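Local atomic coordinates of amidohydrolase (Thermotoga maritima, PDB entry 3OOQ), a protein that probably hydrolyses amide bonds, possibly the cyclic amide of allantoin, as a TIM-barrel amidohydrolase. Residues D61-F69 and A302-L312; V118-G126 and E156-E164. All coordinates share one frame; numbering follows the deposited sequence.

Interaction 1 (D61-F69 and A302-L312)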
loop_
_atom_site.group_PDB
_atom_site.type_symbol
_atom_site.label_atom_id
_atom_site.label_comp_id
_atom_site.label_asym_id
_atom_site.label_seq_id
_atom_site.Cartn_x
_atom_site.Cartn_y
_atom_site.Cartn_z
ATOM N N ASP F 61 4.227 -39.164 -20.239
ATOM C CA ASP F 61 4.890 -37.891 -20.013
ATOM C C ASP F 61 5.452 -37.836 -18.610
ATOM O O ASP F 61 4.701 -37.835 -17.628
ATOM C CB ASP F 61 3.945 -36.712 -20.237
ATOM C CG ASP F 61 4.693 -35.413 -20.448
ATOM O OD1 ASP F 61 5.590 -35.097 -19.644
ATOM O OD2 ASP F 61 4.399 -34.706 -21.428
ATOM N N ALA F 62 6.774 -37.786 -18.519
ATOM C CA ALA F 62 7.432 -37.845 -17.221
ATOM C C ALA F 62 7.311 -36.571 -16.342
ATOM O O ALA F 62 7.735 -36.583 -15.204
ATOM C CB ALA F 62 8.881 -38.231 -17.399
ATOM N N HIS F 63 6.702 -35.497 -16.848
ATOM C CA HIS F 63 6.606 -34.247 -16.067
ATOM C C HIS F 63 5.456 -33.399 -16.583
ATOM O O HIS F 63 5.546 -32.815 -17.663
ATOM C CB HIS F 63 7.923 -33.460 -16.132
ATOM C CG HIS F 63 7.975 -32.272 -15.217
ATOM N ND1 HIS F 63 7.210 -31.138 -15.418
ATOM C CD2 HIS F 63 8.690 -32.047 -14.086
ATOM C CE1 HIS F 63 7.470 -30.259 -14.468
ATOM N NE2 HIS F 63 8.357 -30.785 -13.644
ATOM N N SER F 64 4.381 -33.318 -15.803
ATOM C CA SER F 64 3.164 -32.678 -16.294
ATOM C C SER F 64 2.393 -31.937 -15.214
ATOM O O SER F 64 2.429 -32.308 -14.036
ATOM C CB SER F 64 2.237 -33.740 -16.903
ATOM O OG SER F 64 1.284 -33.134 -17.747
ATOM N N HIS F 65 1.638 -30.932 -15.638
ATOM C CA HIS F 65 0.696 -30.287 -14.736
ATOM C C HIS F 65 -0.760 -30.461 -15.176
ATOM O O HIS F 65 -1.640 -29.798 -14.661
ATOM C CB HIS F 65 1.076 -28.821 -14.518
ATOM C CG HIS F 65 2.543 -28.617 -14.287
ATOM N ND1 HIS F 65 3.185 -29.056 -13.147
ATOM C CD2 HIS F 65 3.502 -28.061 -15.067
ATOM C CE1 HIS F 65 4.469 -28.754 -13.219
ATOM N NE2 HIS F 65 4.691 -28.150 -14.375
ATOM N N ILE F 66 -1.017 -31.397 -16.092
ATOM C CA ILE F 66 -2.394 -31.707 -16.494
ATOM C C ILE F 66 -3.230 -32.038 -15.261
ATOM O O ILE F 66 -2.736 -32.638 -14.302
ATOM C CB ILE F 66 -2.468 -32.831 -17.564
ATOM C CG1 ILE F 66 -3.866 -32.862 -18.210
ATOM C CG2 ILE F 66 -2.075 -34.218 -16.960
ATOM C CD1 ILE F 66 -3.902 -33.439 -19.621
ATOM N N GLY F 67 -4.486 -31.616 -15.264
ATOM C CA GLY F 67 -5.355 -31.827 -14.118
ATOM C C GLY F 67 -5.125 -30.838 -12.985
ATOM O O GLY F 67 -6.046 -30.575 -12.206
ATOM N N LEU F 68 -3.909 -30.300 -12.879
ATOM C CA LEU F 68 -3.591 -29.277 -11.858
ATOM C C LEU F 68 -3.947 -27.858 -12.299
ATOM O O LEU F 68 -4.377 -27.031 -11.488
ATOM C CB LEU F 68 -2.098 -29.298 -11.480
ATOM C CG LEU F 68 -1.523 -30.438 -10.651
ATOM C CD1 LEU F 68 -0.094 -30.101 -10.259
ATOM C CD2 LEU F 68 -2.336 -30.622 -9.393
ATOM N N PHE F 69 -3.710 -27.584 -13.574
ATOM C CA PHE F 69 -3.964 -26.292 -14.174
ATOM C C PHE F 69 -5.092 -26.545 -15.176
ATOM O O PHE F 69 -4.838 -26.788 -16.352
ATOM C CB PHE F 69 -2.664 -25.837 -14.854
ATOM C CG PHE F 69 -2.662 -24.419 -15.340
ATOM C CD1 PHE F 69 -3.811 -23.825 -15.852
ATOM C CD2 PHE F 69 -1.474 -23.681 -15.330
ATOM C CE1 PHE F 69 -3.801 -22.507 -16.321
ATOM C CE2 PHE F 69 -1.447 -22.367 -15.805
ATOM C CZ PHE F 69 -2.616 -21.781 -16.300
ATOM N N ALA F 302 13.928 -38.305 -21.371
ATOM C CA ALA F 302 12.532 -38.386 -21.781
ATOM C C ALA F 302 12.129 -37.012 -22.284
ATOM O O ALA F 302 12.781 -36.001 -21.976
ATOM C CB ALA F 302 11.625 -38.783 -20.625
ATOM N N LEU F 303 11.055 -36.982 -23.054
ATOM C CA LEU F 303 10.523 -35.732 -23.569
ATOM C C LEU F 303 9.182 -35.377 -22.919
ATOM O O LEU F 303 8.233 -36.174 -22.969
ATOM C CB LEU F 303 10.388 -35.798 -25.090
ATOM C CG LEU F 303 9.823 -34.577 -25.830
ATOM C CD1 LEU F 303 10.678 -33.313 -25.621
ATOM C CD2 LEU F 303 9.672 -34.891 -27.316
HETATM N N MSE F 304 9.108 -34.167 -22.347
HETATM C CA MSE F 304 7.873 -33.630 -21.762
HETATM C C MSE F 304 7.270 -32.519 -22.615
HETATM O O MSE F 304 7.981 -31.833 -23.347
HETATM C CB MSE F 304 8.121 -33.079 -20.344
HETATM C CG MSE F 304 8.921 -31.770 -20.306
HETATM SE SE MSE F 304 8.772 -30.866 -18.590
HETATM C CE MSE F 304 10.463 -31.499 -17.799
ATOM N N CYS F 305 5.957 -32.336 -22.479
ATOM C CA CYS F 305 5.279 -31.144 -22.971
ATOM C C CYS F 305 5.316 -30.026 -21.934
ATOM O O CYS F 305 5.055 -28.860 -22.263
ATOM C CB CYS F 305 3.816 -31.476 -23.291
ATOM S SG CYS F 305 3.641 -32.451 -24.794
ATOM N N ASP F 306 5.634 -30.387 -20.690
ATOM C CA ASP F 306 5.428 -29.498 -19.528
ATOM C C ASP F 306 4.016 -28.900 -19.558
ATOM O O ASP F 306 3.817 -27.709 -19.258
ATOM C CB ASP F 306 6.465 -28.375 -19.503
ATOM C CG ASP F 306 6.567 -27.687 -18.141
ATOM O OD1 ASP F 306 6.102 -28.245 -17.129
ATOM O OD2 ASP F 306 7.135 -26.585 -18.095
ATOM N N HIS F 307 3.036 -29.727 -19.909
ATOM C CA HIS F 307 1.649 -29.260 -20.030
ATOM C C HIS F 307 1.280 -28.429 -18.795
ATOM O O HIS F 307 1.487 -28.903 -17.686
ATOM C CB HIS F 307 0.715 -30.464 -20.188
ATOM C CG HIS F 307 -0.734 -30.104 -20.278
ATOM N ND1 HIS F 307 -1.434 -30.136 -21.467
ATOM C CD2 HIS F 307 -1.619 -29.727 -19.326
ATOM C CE1 HIS F 307 -2.692 -29.796 -21.240
ATOM N NE2 HIS F 307 -2.830 -29.545 -19.949
ATOM N N PRO F 308 0.693 -27.211 -18.970
ATOM C CA PRO F 308 0.106 -26.571 -20.156
ATOM C C PRO F 308 1.002 -25.758 -21.108
ATOM O O PRO F 308 0.488 -25.195 -22.074
ATOM C CB PRO F 308 -0.954 -25.648 -19.545
ATOM C CG PRO F 308 -0.314 -25.194 -18.262
ATOM C CD PRO F 308 0.330 -26.470 -17.742
ATOM N N VAL F 309 2.308 -25.714 -20.876
ATOM C CA VAL F 309 3.195 -24.930 -21.743
ATOM C C VAL F 309 3.018 -25.367 -23.204
ATOM O O VAL F 309 2.881 -24.517 -24.095
ATOM C CB VAL F 309 4.671 -24.991 -21.286
ATOM C CG1 VAL F 309 5.568 -24.313 -22.308
ATOM C CG2 VAL F 309 4.834 -24.331 -19.889
ATOM N N ILE F 310 3.004 -26.686 -23.416
ATOM C CA ILE F 310 2.556 -27.306 -24.665
ATOM C C ILE F 310 1.444 -28.273 -24.303
ATOM O O ILE F 310 1.599 -29.080 -23.386
ATOM C CB ILE F 310 3.694 -28.085 -25.389
ATOM C CG1 ILE F 310 4.889 -27.153 -25.672
ATOM C CG2 ILE F 310 3.189 -28.759 -26.681
ATOM C CD1 ILE F 310 6.192 -27.916 -25.890
ATOM N N PRO F 311 0.295 -28.188 -24.995
ATOM C CA PRO F 311 -0.766 -29.103 -24.592
ATOM C C PRO F 311 -0.318 -30.555 -24.796
ATOM O O PRO F 311 0.327 -30.873 -25.787
ATOM C CB PRO F 311 -1.928 -28.747 -25.524
ATOM C CG PRO F 311 -1.666 -27.337 -25.945
ATOM C CD PRO F 311 -0.156 -27.194 -25.986
ATOM N N LEU F 312 -0.674 -31.409 -23.846
ATOM C CA LEU F 312 -0.307 -32.794 -23.864
ATOM C C LEU F 312 -0.819 -33.482 -25.123
ATOM O O LEU F 312 -0.128 -34.342 -25.691
ATOM C CB LEU F 312 -0.842 -33.468 -22.600
ATOM C CG LEU F 312 -0.236 -34.797 -22.174
ATOM C CD1 LEU F 312 1.290 -34.740 -22.108
ATOM C CD2 LEU F 312 -0.817 -35.180 -20.835
HETATM O O HOH W 1 5.671 -35.345 -24.098
HETATM O O HOH W 2 8.085 -38.041 -21.027
HETATM O O HOH W 3 3.578 -32.746 -19.625
HETATM O O HOH W 4 -4.886 -28.883 -18.025
#
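At the ends of strands 54-64 and 301-303, in the TIM-barrel domain of the amidohydrolase family, D61 meets M304 and C305. D61 OD2 accepts from C305 N at 3.0 Å through its syn lone pair, with a nearly straight N-H...O angle of 168°. D61 OD1 uses its anti lone pair for H63 N, which makes an Asx turn, so both oxygens are held by backbone N-H groups. Water 1 adds a link from OD2 to L303 O.

H63-S64-H65 is the HxH motif at the end of strand 54-64, which in metal-dependent relatives supplies metal-binding histidines. Here H63 NE2 is hydrogen-bonded to K151. SE of M304, a selenomethionine, approaches the H63 ring obliquely, 3.5 Å from ND1, and CE makes an off-centre CH-pi contact. H65 N donates to H307 O at 2.9 Å.

H307 CG is anti to its backbone N (chi1 178°), which carries the ring to I66. I66 CD1 lies over one face and P308 CB over the opposite one, both toward the rim. L312 N donates to H307 ND1 near the ring plane, fixing its rotation. P308 CG sits over a face of the F69 ring, 3.5 Å from CD2.

Interaction 2 (V118-G126 and E156-E164)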
loop_
_atom_site.group_PDB
_atom_site.type_symbol
_atom_site.label_atom_id
_atom_site.label_comp_id
_atom_site.label_asym_id
_atom_site.label_seq_id
_atom_site.Cartn_x
_atom_site.Cartn_y
_atom_site.Cartn_z
ATOM N N VAL F 118 2.955 -33.207 -11.144
ATOM C CA VAL F 118 3.968 -32.650 -10.256
ATOM C C VAL F 118 3.652 -31.150 -10.014
ATOM O O VAL F 118 3.087 -30.489 -10.894
ATOM C CB VAL F 118 5.368 -32.909 -10.886
ATOM C CG1 VAL F 118 5.556 -32.141 -12.204
ATOM C CG2 VAL F 118 6.496 -32.643 -9.943
ATOM N N PRO F 119 3.994 -30.615 -8.824
ATOM C CA PRO F 119 3.942 -29.161 -8.688
ATOM C C PRO F 119 4.887 -28.464 -9.692
ATOM O O PRO F 119 5.795 -29.102 -10.268
ATOM C CB PRO F 119 4.427 -28.914 -7.251
ATOM C CG PRO F 119 4.232 -30.195 -6.520
ATOM C CD PRO F 119 4.433 -31.276 -7.574
ATOM N N GLY F 120 4.655 -27.170 -9.908
ATOM C CA GLY F 120 5.493 -26.349 -10.775
ATOM C C GLY F 120 6.807 -25.918 -10.117
ATOM O O GLY F 120 7.320 -26.573 -9.198
ATOM N N SER F 121 7.347 -24.802 -10.586
ATOM C CA SER F 121 8.713 -24.424 -10.258
ATOM C C SER F 121 8.796 -23.103 -9.474
ATOM O O SER F 121 9.827 -22.431 -9.467
ATOM C CB SER F 121 9.507 -24.315 -11.548
ATOM O OG SER F 121 8.945 -23.318 -12.388
ATOM N N ALA F 122 7.703 -22.737 -8.818
ATOM C CA ALA F 122 7.695 -21.545 -7.977
ATOM C C ALA F 122 8.591 -21.706 -6.759
ATOM O O ALA F 122 9.267 -20.749 -6.355
ATOM C CB ALA F 122 6.264 -21.219 -7.539
ATOM N N ASN F 123 8.579 -22.897 -6.155
ATOM C CA ASN F 123 9.252 -23.105 -4.871
ATOM C C ASN F 123 10.575 -23.835 -4.969
ATOM O O ASN F 123 10.665 -24.815 -5.708
ATOM C CB ASN F 123 8.372 -23.899 -3.917
ATOM C CG ASN F 123 7.095 -23.174 -3.555
ATOM O OD1 ASN F 123 6.933 -22.003 -3.863
ATOM N ND2 ASN F 123 6.184 -23.876 -2.897
ATOM N N PRO F 124 11.589 -23.379 -4.196
ATOM C CA PRO F 124 12.813 -24.171 -4.044
ATOM C C PRO F 124 12.474 -25.642 -3.767
ATOM O O PRO F 124 13.053 -26.521 -4.408
ATOM C CB PRO F 124 13.522 -23.489 -2.874
ATOM C CG PRO F 124 13.183 -21.998 -3.070
ATOM C CD PRO F 124 11.725 -22.031 -3.598
ATOM N N VAL F 125 11.532 -25.891 -2.851
ATOM C CA VAL F 125 10.997 -27.237 -2.586
ATOM C C VAL F 125 9.484 -27.171 -2.743
ATOM O O VAL F 125 8.792 -26.591 -1.904
ATOM C CB VAL F 125 11.373 -27.779 -1.174
ATOM C CG1 VAL F 125 10.946 -29.259 -1.032
ATOM C CG2 VAL F 125 12.891 -27.667 -0.912
ATOM N N GLY F 126 8.971 -27.762 -3.818
ATOM C CA GLY F 126 7.580 -27.549 -4.229
ATOM C C GLY F 126 6.503 -28.545 -3.777
ATOM O O GLY F 126 5.338 -28.167 -3.634
ATOM N N GLU F 156 15.679 -18.915 -12.328
ATOM C CA GLU F 156 14.938 -17.641 -12.254
ATOM C C GLU F 156 13.621 -17.727 -11.504
ATOM O O GLU F 156 13.290 -16.808 -10.749
ATOM C CB GLU F 156 14.676 -17.063 -13.657
ATOM C CG GLU F 156 15.943 -16.644 -14.429
ATOM C CD GLU F 156 15.636 -16.121 -15.829
ATOM O OE1 GLU F 156 14.546 -15.549 -16.031
ATOM O OE2 GLU F 156 16.484 -16.265 -16.734
ATOM N N ASN F 157 12.878 -18.825 -11.693
ATOM C CA ASN F 157 11.506 -18.919 -11.167
ATOM C C ASN F 157 11.421 -18.762 -9.644
ATOM O O ASN F 157 10.755 -17.845 -9.173
ATOM C CB ASN F 157 10.756 -20.186 -11.683
ATOM C CG ASN F 157 10.502 -20.155 -13.188
ATOM O OD1 ASN F 157 10.773 -19.163 -13.849
ATOM N ND2 ASN F 157 9.993 -21.264 -13.736
ATOM N N PRO F 158 12.125 -19.618 -8.865
ATOM C CA PRO F 158 12.002 -19.460 -7.403
ATOM C C PRO F 158 12.486 -18.105 -6.839
ATOM O O PRO F 158 11.855 -17.569 -5.934
ATOM C CB PRO F 158 12.851 -20.614 -6.837
ATOM C CG PRO F 158 13.803 -20.996 -7.975
ATOM C CD PRO F 158 12.985 -20.771 -9.227
ATOM N N LYS F 159 13.579 -17.557 -7.366
ATOM C CA LYS F 159 14.043 -16.258 -6.895
ATOM C C LYS F 159 13.167 -15.064 -7.346
ATOM O O LYS F 159 13.144 -14.050 -6.657
ATOM C CB LYS F 159 15.521 -16.024 -7.256
ATOM C CG LYS F 159 15.814 -15.807 -8.744
ATOM C CD LYS F 159 17.281 -15.319 -8.960
ATOM C CE LYS F 159 17.584 -15.063 -10.448
ATOM N NZ LYS F 159 18.790 -14.190 -10.596
ATOM N N ARG F 160 12.480 -15.178 -8.490
ATOM C CA ARG F 160 11.507 -14.161 -8.921
ATOM C C ARG F 160 10.284 -14.194 -7.997
ATOM O O ARG F 160 9.882 -13.155 -7.471
ATOM C CB ARG F 160 11.063 -14.347 -10.381
ATOM C CG ARG F 160 9.939 -13.378 -10.818
ATOM C CD ARG F 160 9.329 -13.717 -12.189
ATOM N NE ARG F 160 8.792 -15.089 -12.250
ATOM C CZ ARG F 160 7.574 -15.473 -11.828
ATOM N NH1 ARG F 160 6.713 -14.593 -11.297
ATOM N NH2 ARG F 160 7.215 -16.755 -11.940
ATOM N N VAL F 161 9.707 -15.386 -7.800
ATOM C CA VAL F 161 8.537 -15.544 -6.906
ATOM C C VAL F 161 8.791 -15.035 -5.473
ATOM O O VAL F 161 7.994 -14.239 -4.919
ATOM C CB VAL F 161 7.999 -16.999 -6.871
ATOM C CG1 VAL F 161 7.005 -17.180 -5.730
ATOM C CG2 VAL F 161 7.323 -17.357 -8.195
ATOM N N TYR F 162 9.894 -15.460 -4.866
ATOM C CA TYR F 162 10.129 -15.018 -3.493
ATOM C C TYR F 162 10.728 -13.610 -3.401
ATOM O O TYR F 162 10.412 -12.854 -2.474
ATOM C CB TYR F 162 10.770 -16.127 -2.613
ATOM C CG TYR F 162 9.733 -17.215 -2.465
ATOM C CD1 TYR F 162 8.723 -17.119 -1.486
ATOM C CD2 TYR F 162 9.655 -18.267 -3.400
ATOM C CE1 TYR F 162 7.698 -18.071 -1.407
ATOM C CE2 TYR F 162 8.646 -19.220 -3.312
ATOM C CZ TYR F 162 7.670 -19.123 -2.314
ATOM O OH TYR F 162 6.648 -20.066 -2.250
ATOM N N GLY F 163 11.536 -13.241 -4.401
ATOM C CA GLY F 163 12.055 -11.870 -4.494
ATOM C C GLY F 163 10.910 -10.863 -4.592
ATOM O O GLY F 163 10.926 -9.847 -3.912
ATOM N N GLU F 164 9.895 -11.158 -5.399
ATOM C CA GLU F 164 8.685 -10.296 -5.454
ATOM C C GLU F 164 7.944 -10.243 -4.095
ATOM O O GLU F 164 7.365 -9.218 -3.752
ATOM C CB GLU F 164 7.730 -10.709 -6.590
ATOM C CG GLU F 164 8.149 -10.213 -8.013
ATOM C CD GLU F 164 7.411 -10.929 -9.188
ATOM O OE1 GLU F 164 6.507 -11.772 -8.927
ATOM O OE2 GLU F 164 7.739 -10.650 -10.374
#
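The loop 118-124 runs up to the first turns of helix 156-164, with A122 and P158 closest at 4.8 Å between their CA atoms. A122 O points into the helix surface and receives a CA-H...O contact from P158 CA at 3.2 Å. The same oxygen lies in the plane of the Y162 ring at its edge, 3.5 Å from CE2.

Two polar bonds flank this backbone contact. N157 ND2 donates to S121 OG at 2.7 Å in a fairly straight bond, with the hydroxyl oxygen close to the amide plane. S121 OG stands between its own backbone N and carbonyl carbon (chi1 61°), which turns it to meet the amide. N157 OD1 has a separate partner in K280 NZ, so both ends of the amide are used.

The contact joins the loop after barrel strand 112-117 to the helix that follows strand 143-153, within the TIM-barrel domain of the amidohydrolase family. On the other flank Y162 OH donates to N123 OD1 at 2.5 Å. The donor sits 46° out of the carbonyl plane, and the amide and ring planes are 53° apart. N123 ND2 bonds E82 O and T88 OG1, which fixes the amide, and Y162 OH also bonds D85 N.

Apolar groups fill in between. P124 CD packs on P158 CB at 3.7 Å, and the two proline side chains lie alongside, running opposite ways. A122 CB touches V161 CG2 at 4.1 Å. Beyond the contact, K159 of the helix forms a salt bridge with D79 of a neighbouring subunit.

Overall arrangement
Both contacts are buried, but interaction 1 lies deeper, with its centre about 8 Å from the centre of the chain against about 19 Å for interaction 2. Their own centres are about 17 Å apart. The first joins the loops that follow two barrel strands; the second joins a loop to an outer helix. Interaction 1 is larger and uses a carboxylate, imidazole rings and bridging waters. Interaction 2 relies on neutral amide and hydroxyl groups with proline packing. They meet where H65 ND1 and S64 O approach V118 O and V118 N, with probable hydrogen bonds. K151 also bonds P119 O of interaction 2. Other subunits pack against each.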